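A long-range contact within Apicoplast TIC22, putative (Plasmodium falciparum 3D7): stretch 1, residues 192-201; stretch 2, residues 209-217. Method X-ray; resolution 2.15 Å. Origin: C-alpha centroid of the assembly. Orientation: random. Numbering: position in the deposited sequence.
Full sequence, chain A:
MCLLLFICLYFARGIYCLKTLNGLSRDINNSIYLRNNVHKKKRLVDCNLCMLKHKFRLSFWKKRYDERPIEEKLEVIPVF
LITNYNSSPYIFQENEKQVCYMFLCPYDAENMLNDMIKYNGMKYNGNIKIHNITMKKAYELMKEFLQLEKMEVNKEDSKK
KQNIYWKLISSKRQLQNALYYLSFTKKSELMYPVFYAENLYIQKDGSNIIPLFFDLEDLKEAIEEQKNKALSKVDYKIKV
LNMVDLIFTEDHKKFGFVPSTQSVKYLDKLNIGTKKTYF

Stretch 1 (192-201) YPVFYAENLY
Stretch 2 209-217: IIPLFFDLE

The contact is built around one antiparallel bridge. Phe195 and Phe213 face each other with CA atoms 4.9 Å apart and exchange two nearly linear hydrogen bonds: Phe195 N donates to Phe213 O at 2.6 Å and 173°, and Phe213 N donates to Phe195 O at 2.8 Å and 167°. Strand 193-197 and strand 209-213 run at 144° between their N-to-C directions, and their axes approach to 4.6 Å. From the bridge the register steps to Val194 with Phe214 (CA to CA 4.7 Å) and to Tyr196 with Leu212 (CA to CA 5.2 Å).

Beyond this pair, water takes over the backbone pairing. Water 1 donates to Pro193 O at 2.6 Å and to Phe214 O at 2.9 Å, joining the two stretches where Phe214 (phi/psi -75/-38) has left the extended conformation. Water 2 accepts from Ala197 N at 2.7 Å and donates to Pro211 O at 3.0 Å. Proline has no amide hydrogen to offer a partner strand, but its carbonyl remains usable, as here. Two CA-H...O contacts add to the polar set: Val194 CA lies 3.3 Å from Phe213 O, and Tyr201 CA lies 3.3 Å from Ile209 O.

The first stretch is extended from Pro193 (-63/137) through Ala197 (-117/142), then makes a type I turn from Ala197 to Leu200, with Glu198 at -52/-53 and Asn199 at -105/28. A weak bond from Leu200 N to Ala197 O, 3.5 Å, spans it. The turn's two central residues, Glu198 and Asn199, have CA-to-CB bonds that point away from the second stretch, a place suited to polar side chains. After it the chain is extended again, bringing Tyr201 CA within 4.7 Å of Ile210 CA. The second stretch is extended from Ile209 to Phe213 (-131/175, -94/125, -71/133, -117/108, -98/133). Asp215 (-99/123) holds the N-cap position without a side-chain capping bond, and a helix starts at Leu216 (-53/-44).

Phe195 (chi1 -53°, m; chi2 -93°), buried, with 109 Å² covered by the second stretch, the most of any residue here, receives Leu216 over one ring face: Leu216 CB (chi1 t, chi2 p) is 4.0 Å from the centroid of the Phe195 ring, 6° off the normal. Phe213 O and Phe214 O lie at that ring's edge. Leu200 (t, p) sets CD2 4.0 Å from Phe213 CE2 and CG 4.1 Å from Pro211 CG; the Phe213 ring has chi1 -60° and chi2 -93°.

Val194 (chi1 -76°, m) uses both methyls. Its CG1 sits 3.7 Å from the centroid of the Phe214 ring, 9° off the normal, over a ring held at chi1 -82° and chi2 -92°; its CG2 is 4.1 Å from Leu212 CG. Tyr196 (chi1 81°, p; chi2 100°) points toward the second stretch, with CB 3.6 Å from Leu212 CD1 (chi1 -125°, off the wells; chi2 42°) and CD1 4.0 Å from Ile210 CG2. Exposed Tyr201 (chi1 -59°, m; chi2 -95°) places CE1 4.1 Å from CG1 of Ile210 (m, t). Together the stretches bury 745 Å².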

# COMPACT_ATOMS: atom_id res chain seq x y z
N TYR A 192 6.44 6.36 -0.90
CA TYR A 192 5.42 5.34 -1.10
C TYR A 192 5.43 4.87 -2.54
O TYR A 192 4.63 5.34 -3.36
CB TYR A 192 4.05 5.86 -0.71
CG TYR A 192 3.96 6.33 0.73
CD1 TYR A 192 3.66 5.45 1.75
CD2 TYR A 192 4.19 7.66 1.05
CE1 TYR A 192 3.58 5.87 3.07
CE2 TYR A 192 4.11 8.10 2.37
CZ TYR A 192 3.81 7.20 3.37
OH TYR A 192 3.73 7.63 4.67
N PRO A 193 6.34 3.95 -2.86
CA PRO A 193 6.59 3.51 -4.23
C PRO A 193 5.40 2.82 -4.92
O PRO A 193 4.69 2.01 -4.32
CB PRO A 193 7.76 2.51 -4.07
CG PRO A 193 7.68 2.06 -2.64
CD PRO A 193 7.21 3.26 -1.89
N VAL A 194 5.19 3.19 -6.17
CA VAL A 194 4.37 2.40 -7.08
C VAL A 194 5.14 2.32 -8.40
O VAL A 194 5.92 3.21 -8.72
CB VAL A 194 2.97 3.02 -7.30
CG1 VAL A 194 2.08 2.75 -6.08
CG2 VAL A 194 3.07 4.51 -7.57
N PHE A 195 4.95 1.23 -9.14
CA PHE A 195 5.72 0.97 -10.34
C PHE A 195 4.87 1.06 -11.60
O PHE A 195 3.70 0.69 -11.59
CB PHE A 195 6.37 -0.41 -10.26
CG PHE A 195 7.18 -0.63 -9.01
CD1 PHE A 195 8.54 -0.37 -8.99
CD2 PHE A 195 6.58 -1.09 -7.85
CE1 PHE A 195 9.28 -0.57 -7.84
CE2 PHE A 195 7.31 -1.30 -6.69
CZ PHE A 195 8.67 -1.04 -6.69
N TYR A 196 5.46 1.53 -12.69
CA TYR A 196 4.78 1.52 -13.98
C TYR A 196 5.75 1.37 -15.15
O TYR A 196 6.95 1.60 -15.00
CB TYR A 196 3.91 2.77 -14.16
CG TYR A 196 4.66 4.00 -14.61
CD1 TYR A 196 4.64 4.39 -15.95
CD2 TYR A 196 5.38 4.77 -13.71
CE1 TYR A 196 5.32 5.52 -16.37
CE2 TYR A 196 6.07 5.90 -14.13
CZ TYR A 196 6.04 6.27 -15.46
OH TYR A 196 6.72 7.39 -15.87
N ALA A 197 5.22 0.98 -16.30
CA ALA A 197 6.02 0.81 -17.51
C ALA A 197 5.59 1.79 -18.60
O ALA A 197 4.40 2.07 -18.77
CB ALA A 197 5.93 -0.62 -18.01
N GLU A 198 6.58 2.30 -19.33
CA GLU A 198 6.36 3.32 -20.36
C GLU A 198 5.28 2.99 -21.38
O GLU A 198 4.36 3.78 -21.62
CB GLU A 198 7.67 3.59 -21.10
CG GLU A 198 8.78 4.14 -20.23
CD GLU A 198 8.63 5.63 -19.96
OE1 GLU A 198 7.57 6.04 -19.44
OE2 GLU A 198 9.58 6.38 -20.26
N ASN A 199 5.38 1.82 -21.99
CA ASN A 199 4.53 1.48 -23.13
C ASN A 199 3.42 0.49 -22.78
O ASN A 199 2.96 -0.25 -23.64
CB ASN A 199 5.39 0.94 -24.27
CG ASN A 199 6.38 1.97 -24.79
OD1 ASN A 199 6.00 2.97 -25.39
ND2 ASN A 199 7.67 1.72 -24.55
N LEU A 200 3.01 0.50 -21.52
CA LEU A 200 2.00 -0.44 -21.03
C LEU A 200 0.70 0.27 -20.68
O LEU A 200 0.70 1.29 -20.00
CB LEU A 200 2.54 -1.19 -19.80
CG LEU A 200 1.63 -2.28 -19.24
CD1 LEU A 200 1.44 -3.39 -20.26
CD2 LEU A 200 2.20 -2.83 -17.95
N TYR A 201 -0.42 -0.29 -21.14
CA TYR A 201 -1.73 0.30 -20.89
C TYR A 201 -2.74 -0.75 -20.43
O TYR A 201 -2.49 -1.96 -20.53
CB TYR A 201 -2.26 0.99 -22.14
CG TYR A 201 -1.38 2.10 -22.66
CD1 TYR A 201 -1.61 3.43 -22.30
CD2 TYR A 201 -0.32 1.83 -23.52
CE1 TYR A 201 -0.80 4.44 -22.77
CE2 TYR A 201 0.49 2.84 -23.99
CZ TYR A 201 0.25 4.15 -23.62
OH TYR A 201 1.05 5.16 -24.09
N ILE A 209 -5.94 3.52 -19.73
CA ILE A 209 -5.09 4.22 -18.78
C ILE A 209 -3.78 3.48 -18.53
O ILE A 209 -3.58 2.37 -19.03
CB ILE A 209 -5.81 4.44 -17.43
CG1 ILE A 209 -6.09 3.09 -16.76
CG2 ILE A 209 -7.10 5.22 -17.63
CD1 ILE A 209 -6.99 3.19 -15.55
N ILE A 210 -2.89 4.09 -17.75
CA ILE A 210 -1.63 3.46 -17.39
C ILE A 210 -1.75 2.75 -16.05
O ILE A 210 -2.14 3.36 -15.05
CB ILE A 210 -0.48 4.48 -17.34
CG1 ILE A 210 -0.15 4.98 -18.74
CG2 ILE A 210 0.76 3.86 -16.68
CD1 ILE A 210 1.00 5.96 -18.79
N PRO A 211 -1.42 1.45 -16.02
CA PRO A 211 -1.49 0.65 -14.80
C PRO A 211 -0.40 1.06 -13.82
O PRO A 211 0.76 1.19 -14.22
CB PRO A 211 -1.24 -0.78 -15.29
CG PRO A 211 -1.33 -0.73 -16.79
CD PRO A 211 -0.94 0.66 -17.17
N LEU A 212 -0.77 1.25 -12.56
CA LEU A 212 0.17 1.66 -11.52
C LEU A 212 0.23 0.56 -10.48
O LEU A 212 -0.71 0.37 -9.71
CB LEU A 212 -0.32 2.95 -10.88
CG LEU A 212 0.63 4.14 -10.86
CD1 LEU A 212 1.36 4.26 -12.18
CD2 LEU A 212 -0.14 5.40 -10.55
N PHE A 213 1.35 -0.16 -10.44
CA PHE A 213 1.44 -1.37 -9.62
C PHE A 213 2.12 -1.13 -8.29
O PHE A 213 3.17 -0.50 -8.22
CB PHE A 213 2.19 -2.47 -10.37
CG PHE A 213 1.55 -2.87 -11.66
CD1 PHE A 213 0.65 -3.92 -11.70
CD2 PHE A 213 1.85 -2.20 -12.83
CE1 PHE A 213 0.06 -4.30 -12.90
CE2 PHE A 213 1.26 -2.57 -14.03
CZ PHE A 213 0.36 -3.61 -14.06
N PHE A 214 1.51 -1.65 -7.22
CA PHE A 214 2.15 -1.63 -5.91
C PHE A 214 3.26 -2.67 -5.85
O PHE A 214 4.31 -2.42 -5.26
CB PHE A 214 1.12 -1.82 -4.79
CG PHE A 214 0.40 -0.56 -4.41
CD1 PHE A 214 0.88 0.25 -3.40
CD2 PHE A 214 -0.74 -0.17 -5.09
CE1 PHE A 214 0.23 1.43 -3.06
CE2 PHE A 214 -1.40 1.00 -4.76
CZ PHE A 214 -0.91 1.80 -3.75
N ASP A 215 3.03 -3.82 -6.46
CA ASP A 215 4.05 -4.86 -6.53
C ASP A 215 4.79 -4.86 -7.87
O ASP A 215 4.17 -4.97 -8.93
CB ASP A 215 3.45 -6.24 -6.27
CG ASP A 215 3.10 -6.46 -4.80
OD1 ASP A 215 3.02 -5.46 -4.05
OD2 ASP A 215 2.91 -7.63 -4.40
N LEU A 216 6.11 -4.71 -7.80
CA LEU A 216 6.95 -4.77 -8.98
C LEU A 216 6.68 -6.06 -9.76
O LEU A 216 6.56 -6.04 -10.99
CB LEU A 216 8.43 -4.70 -8.60
CG LEU A 216 9.42 -4.92 -9.75
CD1 LEU A 216 9.15 -3.95 -10.90
CD2 LEU A 216 10.86 -4.79 -9.28
N GLU A 217 6.59 -7.17 -9.04
CA GLU A 217 6.40 -8.47 -9.67
C GLU A 217 5.09 -8.57 -10.46
O GLU A 217 5.00 -9.32 -11.43
CB GLU A 217 6.51 -9.60 -8.64
CG GLU A 217 6.15 -9.20 -7.21
CD GLU A 217 7.29 -8.53 -6.46
OE1 GLU A 217 8.24 -9.24 -6.04
OE2 GLU A 217 7.25 -7.30 -6.28
O HOH W 1 4.83 -0.39 -3.29
O HOH W 2 2.58 0.50 -16.52